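TRAP dicarboxylate transporter-DctP subunit (Marinobacter aquaeolei, PDB 4PFI) probably binds a small organic solute, perhaps a dicarboxylate, in the periplasm and delivers it to a TRAP transport system. Local coordinates at residues E185-Y194 against F312-F323. Numbering follows the deposited sequence.
Sequences ETAAEAFRSY and FRDASLPARQRF
The Tyr194 ring lies across the edge of Phe312 in a T-shaped pair, CD1 of Phe312 standing over the centre of one tyrosine face, with the ring planes 70° apart. In this TRAP solute-binding protein helix 185-192 packs nearly antiparallel against the start of helix 318-339 through a close alanine pair, while the aromatic pair makes the link to helix 306-316. Helix 185-192 and the first turns of helix 318-339, residues 318-323, run at 153°, with a closest axis approach of 8.5 Å. The small Ala319 probably allows this spacing, its CB resting 3.8 Å from CA of Ala190. The opposite face of the tyrosine is covered by the carbonyl oxygen of Ala190, so the ring is held between that carbonyl and Phe312, while its hydroxyl bonds to ND1 of His117. An alanine in place of Tyr194 would probably leave the edge of Phe312 without its aromatic partner and His117 without this hydroxyl. Beside the ring, a water donates to O of Ser193 and O of Ala315, bridging the backbones. Ser193 turns its OG back to O of Glu189, 2.8 Å away, which also accepts from Ser193 N on the other side of the carbonyl plane. Next to the alanine pair, CG of Glu189 extends anti to its backbone nitrogen (chi1 -175°) and packs against CA of Ala319; a bend at the next bond leaves OE1 between two arginines in a salt-bridge network, probably easing the proximity of their like charges. Arg322 NH1 lies 3.5 Å from OE1 of Glu189, a salt bridge of charge attraction only, since the oxygen sits well outside the guanidinium plane and no N-H points at it. Arg192 NH1 instead makes a hydrogen-bonded salt bridge, donating in plane to OE1 of Glu189 at 2.7 Å.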
loop_
_atom_site.group_PDB
_atom_site.type_symbol
_atom_site.label_atom_id
_atom_site.label_comp_id
_atom_site.label_asym_id
_atom_site.label_seq_id
_atom_site.Cartn_x
_atom_site.Cartn_y
_atom_site.Cartn_z
ATOM N N GLU A 185 -3.112 7.193 -11.355
ATOM C CA GLU A 185 -3.524 8.520 -11.782
ATOM C C GLU A 185 -4.019 9.323 -10.571
ATOM O O GLU A 185 -3.782 10.526 -10.451
ATOM C CB GLU A 185 -4.614 8.410 -12.834
ATOM C CG GLU A 185 -4.911 9.706 -13.516
ATOM C CD GLU A 185 -5.486 9.507 -14.910
ATOM O OE1 GLU A 185 -5.792 8.349 -15.275
ATOM O OE2 GLU A 185 -5.621 10.514 -15.645
ATOM N N THR A 186 -4.694 8.640 -9.656
ATOM C CA THR A 186 -5.229 9.309 -8.497
ATOM C C THR A 186 -4.091 9.768 -7.612
ATOM O O THR A 186 -4.166 10.841 -7.018
ATOM C CB THR A 186 -6.171 8.396 -7.716
ATOM O OG1 THR A 186 -7.246 7.994 -8.574
ATOM C CG2 THR A 186 -6.743 9.112 -6.508
ATOM N N ALA A 187 -3.040 8.951 -7.513
ATOM C CA ALA A 187 -1.901 9.280 -6.665
ATOM C C ALA A 187 -1.138 10.470 -7.251
ATOM O O ALA A 187 -0.716 11.363 -6.520
ATOM C CB ALA A 187 -0.958 8.073 -6.481
ATOM N N ALA A 188 -1.006 10.498 -8.572
ATOM C CA ALA A 188 -0.369 11.629 -9.254
ATOM C C ALA A 188 -1.142 12.927 -8.983
ATOM O O ALA A 188 -0.554 13.962 -8.647
ATOM C CB ALA A 188 -0.290 11.374 -10.751
ATOM N N GLU A 189 -2.462 12.857 -9.121
ATOM C CA GLU A 189 -3.315 14.033 -8.980
ATOM C C GLU A 189 -3.276 14.612 -7.574
ATOM O O GLU A 189 -3.416 15.811 -7.384
ATOM C CB GLU A 189 -4.764 13.708 -9.345
ATOM C CG GLU A 189 -5.646 14.933 -9.326
ATOM C CD GLU A 189 -5.179 16.008 -10.314
ATOM O OE1 GLU A 189 -4.375 15.696 -11.222
ATOM O OE2 GLU A 189 -5.619 17.173 -10.184
ATOM N N ALA A 190 -3.088 13.746 -6.594
ATOM C CA ALA A 190 -2.972 14.161 -5.205
ATOM C C ALA A 190 -1.862 15.197 -5.026
ATOM O O ALA A 190 -2.058 16.221 -4.360
ATOM C CB ALA A 190 -2.702 12.937 -4.337
ATOM N N PHE A 191 -0.699 14.925 -5.621
ATOM C CA PHE A 191 0.470 15.800 -5.471
ATOM C C PHE A 191 0.433 16.949 -6.491
ATOM O O PHE A 191 0.947 18.040 -6.247
ATOM C CB PHE A 191 1.755 14.974 -5.562
ATOM C CG PHE A 191 2.024 14.163 -4.306
ATOM C CD1 PHE A 191 2.610 14.763 -3.191
ATOM C CD2 PHE A 191 1.643 12.826 -4.217
ATOM C CE1 PHE A 191 2.821 14.044 -2.027
ATOM C CE2 PHE A 191 1.852 12.112 -3.052
ATOM C CZ PHE A 191 2.450 12.714 -1.960
ATOM N N ARG A 192 -0.210 16.715 -7.623
ATOM C CA ARG A 192 -0.439 17.786 -8.568
ATOM C C ARG A 192 -1.305 18.844 -7.886
ATOM O O ARG A 192 -1.155 20.026 -8.140
ATOM C CB ARG A 192 -1.109 17.245 -9.821
ATOM C CG ARG A 192 -0.990 18.126 -11.010
ATOM C CD ARG A 192 -1.644 17.449 -12.224
ATOM N NE ARG A 192 -0.804 16.402 -12.849
ATOM C CZ ARG A 192 -1.107 15.098 -12.935
ATOM N NH1 ARG A 192 -2.233 14.604 -12.430
ATOM N NH2 ARG A 192 -0.271 14.266 -13.536
ATOM N N SER A 193 -2.202 18.424 -7.003
ATOM C CA SER A 193 -3.049 19.383 -6.273
ATOM C C SER A 193 -2.226 20.383 -5.456
ATOM O O SER A 193 -2.622 21.524 -5.302
ATOM C CB SER A 193 -3.994 18.665 -5.317
ATOM O OG SER A 193 -4.826 17.759 -5.994
ATOM N N TYR A 194 -1.091 19.939 -4.926
ATOM C CA TYR A 194 -0.204 20.802 -4.136
ATOM C C TYR A 194 0.695 21.646 -5.032
ATOM O O TYR A 194 1.425 22.515 -4.549
ATOM C CB TYR A 194 0.655 19.957 -3.188
ATOM C CG TYR A 194 -0.152 19.039 -2.294
ATOM C CD1 TYR A 194 -1.447 19.391 -1.886
ATOM C CD2 TYR A 194 0.362 17.830 -1.871
ATOM C CE1 TYR A 194 -2.199 18.563 -1.080
ATOM C CE2 TYR A 194 -0.377 16.988 -1.073
ATOM C CZ TYR A 194 -1.662 17.365 -0.684
ATOM O OH TYR A 194 -2.385 16.539 0.122
ATOM N N PHE A 312 -3.247 20.995 3.922
ATOM C CA PHE A 312 -3.032 20.046 2.840
ATOM C C PHE A 312 -4.333 19.349 2.514
ATOM O O PHE A 312 -4.591 19.018 1.360
ATOM C CB PHE A 312 -1.980 18.996 3.217
ATOM C CG PHE A 312 -0.561 19.448 3.037
ATOM C CD1 PHE A 312 -0.031 19.619 1.767
ATOM C CD2 PHE A 312 0.276 19.629 4.128
ATOM C CE1 PHE A 312 1.289 20.010 1.598
ATOM C CE2 PHE A 312 1.621 20.027 3.948
ATOM C CZ PHE A 312 2.116 20.216 2.692
ATOM N N ARG A 313 -5.135 19.086 3.540
ATOM C CA ARG A 313 -6.441 18.455 3.344
ATOM C C ARG A 313 -7.279 19.329 2.396
ATOM O O ARG A 313 -7.786 18.860 1.360
ATOM C CB ARG A 313 -7.153 18.278 4.687
ATOM C CG ARG A 313 -8.237 17.194 4.707
ATOM C CD ARG A 313 -8.915 17.100 6.092
ATOM N NE ARG A 313 -7.946 17.333 7.179
ATOM C CZ ARG A 313 -7.546 16.428 8.081
ATOM N NH1 ARG A 313 -8.047 15.182 8.080
ATOM N NH2 ARG A 313 -6.649 16.777 9.005
ATOM N N ASP A 314 -7.371 20.615 2.742
ATOM C CA ASP A 314 -8.136 21.578 1.961
ATOM C C ASP A 314 -7.661 21.525 0.514
ATOM O O ASP A 314 -8.472 21.420 -0.410
ATOM C CB ASP A 314 -8.003 22.988 2.558
ATOM C CG ASP A 314 -8.612 23.098 3.976
ATOM O OD1 ASP A 314 -9.385 22.193 4.376
ATOM O OD2 ASP A 314 -8.324 24.090 4.700
ATOM N N ALA A 315 -6.348 21.499 0.324
ATOM C CA ALA A 315 -5.779 21.554 -1.020
ATOM C C ALA A 315 -5.777 20.200 -1.738
ATOM O O ALA A 315 -5.541 20.138 -2.946
ATOM C CB ALA A 315 -4.369 22.161 -0.976
ATOM N N SER A 316 -6.115 19.130 -1.023
ATOM C CA SER A 316 -6.132 17.767 -1.587
ATOM C C SER A 316 -7.421 17.399 -2.308
ATOM O O SER A 316 -7.497 16.358 -2.963
ATOM C CB SER A 316 -5.969 16.751 -0.461
ATOM O OG SER A 316 -7.159 16.748 0.349
ATOM N N LEU A 317 -8.448 18.216 -2.156
ATOM C CA LEU A 317 -9.795 17.822 -2.582
ATOM C C LEU A 317 -9.912 17.412 -4.068
ATOM O O LEU A 317 -10.543 16.413 -4.381
ATOM C CB LEU A 317 -10.795 18.919 -2.224
ATOM C CG LEU A 317 -10.908 19.101 -0.698
ATOM C CD1 LEU A 317 -11.784 20.289 -0.344
ATOM C CD2 LEU A 317 -11.433 17.823 -0.015
ATOM N N PRO A 318 -9.247 18.137 -4.970
ATOM C CA PRO A 318 -9.299 17.847 -6.412
ATOM C C PRO A 318 -8.907 16.423 -6.811
ATOM O O PRO A 318 -9.369 15.974 -7.858
ATOM C CB PRO A 318 -8.300 18.846 -7.015
ATOM C CG PRO A 318 -8.257 19.973 -6.048
ATOM C CD PRO A 318 -8.456 19.346 -4.683
ATOM N N ALA A 319 -8.079 15.724 -6.038
ATOM C CA ALA A 319 -7.842 14.311 -6.332
ATOM C C ALA A 319 -9.116 13.461 -6.151
ATOM O O ALA A 319 -9.264 12.421 -6.786
ATOM C CB ALA A 319 -6.725 13.763 -5.494
ATOM N N ARG A 320 -10.035 13.912 -5.294
ATOM C CA ARG A 320 -11.301 13.204 -5.092
ATOM C C ARG A 320 -12.163 13.327 -6.337
ATOM O O ARG A 320 -12.778 12.360 -6.776
ATOM C CB ARG A 320 -12.034 13.719 -3.844
ATOM C CG ARG A 320 -11.331 13.255 -2.596
ATOM C CD ARG A 320 -11.898 13.794 -1.307
ATOM N NE ARG A 320 -10.941 13.607 -0.218
ATOM C CZ ARG A 320 -11.239 13.691 1.076
ATOM N NH1 ARG A 320 -12.481 13.953 1.471
ATOM N NH2 ARG A 320 -10.277 13.499 1.981
ATOM N N GLN A 321 -12.159 14.522 -6.918
ATOM C CA GLN A 321 -12.898 14.795 -8.140
ATOM C C GLN A 321 -12.394 13.893 -9.268
ATOM O O GLN A 321 -13.169 13.184 -9.887
ATOM C CB GLN A 321 -12.738 16.269 -8.509
ATOM C CG GLN A 321 -13.432 16.693 -9.802
ATOM C CD GLN A 321 -13.113 18.130 -10.180
ATOM O OE1 GLN A 321 -13.250 19.047 -9.365
ATOM N NE2 GLN A 321 -12.657 18.330 -11.412
ATOM N N ARG A 322 -11.082 13.905 -9.508
ATOM C CA ARG A 322 -10.469 13.066 -10.547
ATOM C C ARG A 322 -10.786 11.586 -10.293
ATOM O O ARG A 322 -11.004 10.820 -11.224
ATOM C CB ARG A 322 -8.950 13.293 -10.605
ATOM C CG ARG A 322 -8.164 12.276 -11.467
ATOM C CD ARG A 322 -8.504 12.336 -12.973
ATOM N NE ARG A 322 -8.651 13.710 -13.473
ATOM C CZ ARG A 322 -7.636 14.534 -13.762
ATOM N NH1 ARG A 322 -6.372 14.142 -13.597
ATOM N NH2 ARG A 322 -7.883 15.767 -14.210
ATOM N N PHE A 323 -10.847 11.202 -9.020
ATOM C CA PHE A 323 -11.112 9.817 -8.651
ATOM C C PHE A 323 -12.520 9.423 -9.046
ATOM O O PHE A 323 -12.723 8.339 -9.568
ATOM C CB PHE A 323 -10.926 9.583 -7.149
ATOM C CG PHE A 323 -11.245 8.178 -6.710
ATOM C CD1 PHE A 323 -10.517 7.104 -7.190
ATOM C CD2 PHE A 323 -12.311 7.926 -5.841
ATOM C CE1 PHE A 323 -10.820 5.813 -6.787
ATOM C CE2 PHE A 323 -12.618 6.637 -5.434
ATOM C CZ PHE A 323 -11.876 5.582 -5.910
HETATM O O HOH W 1 -5.714 22.450 -4.696
#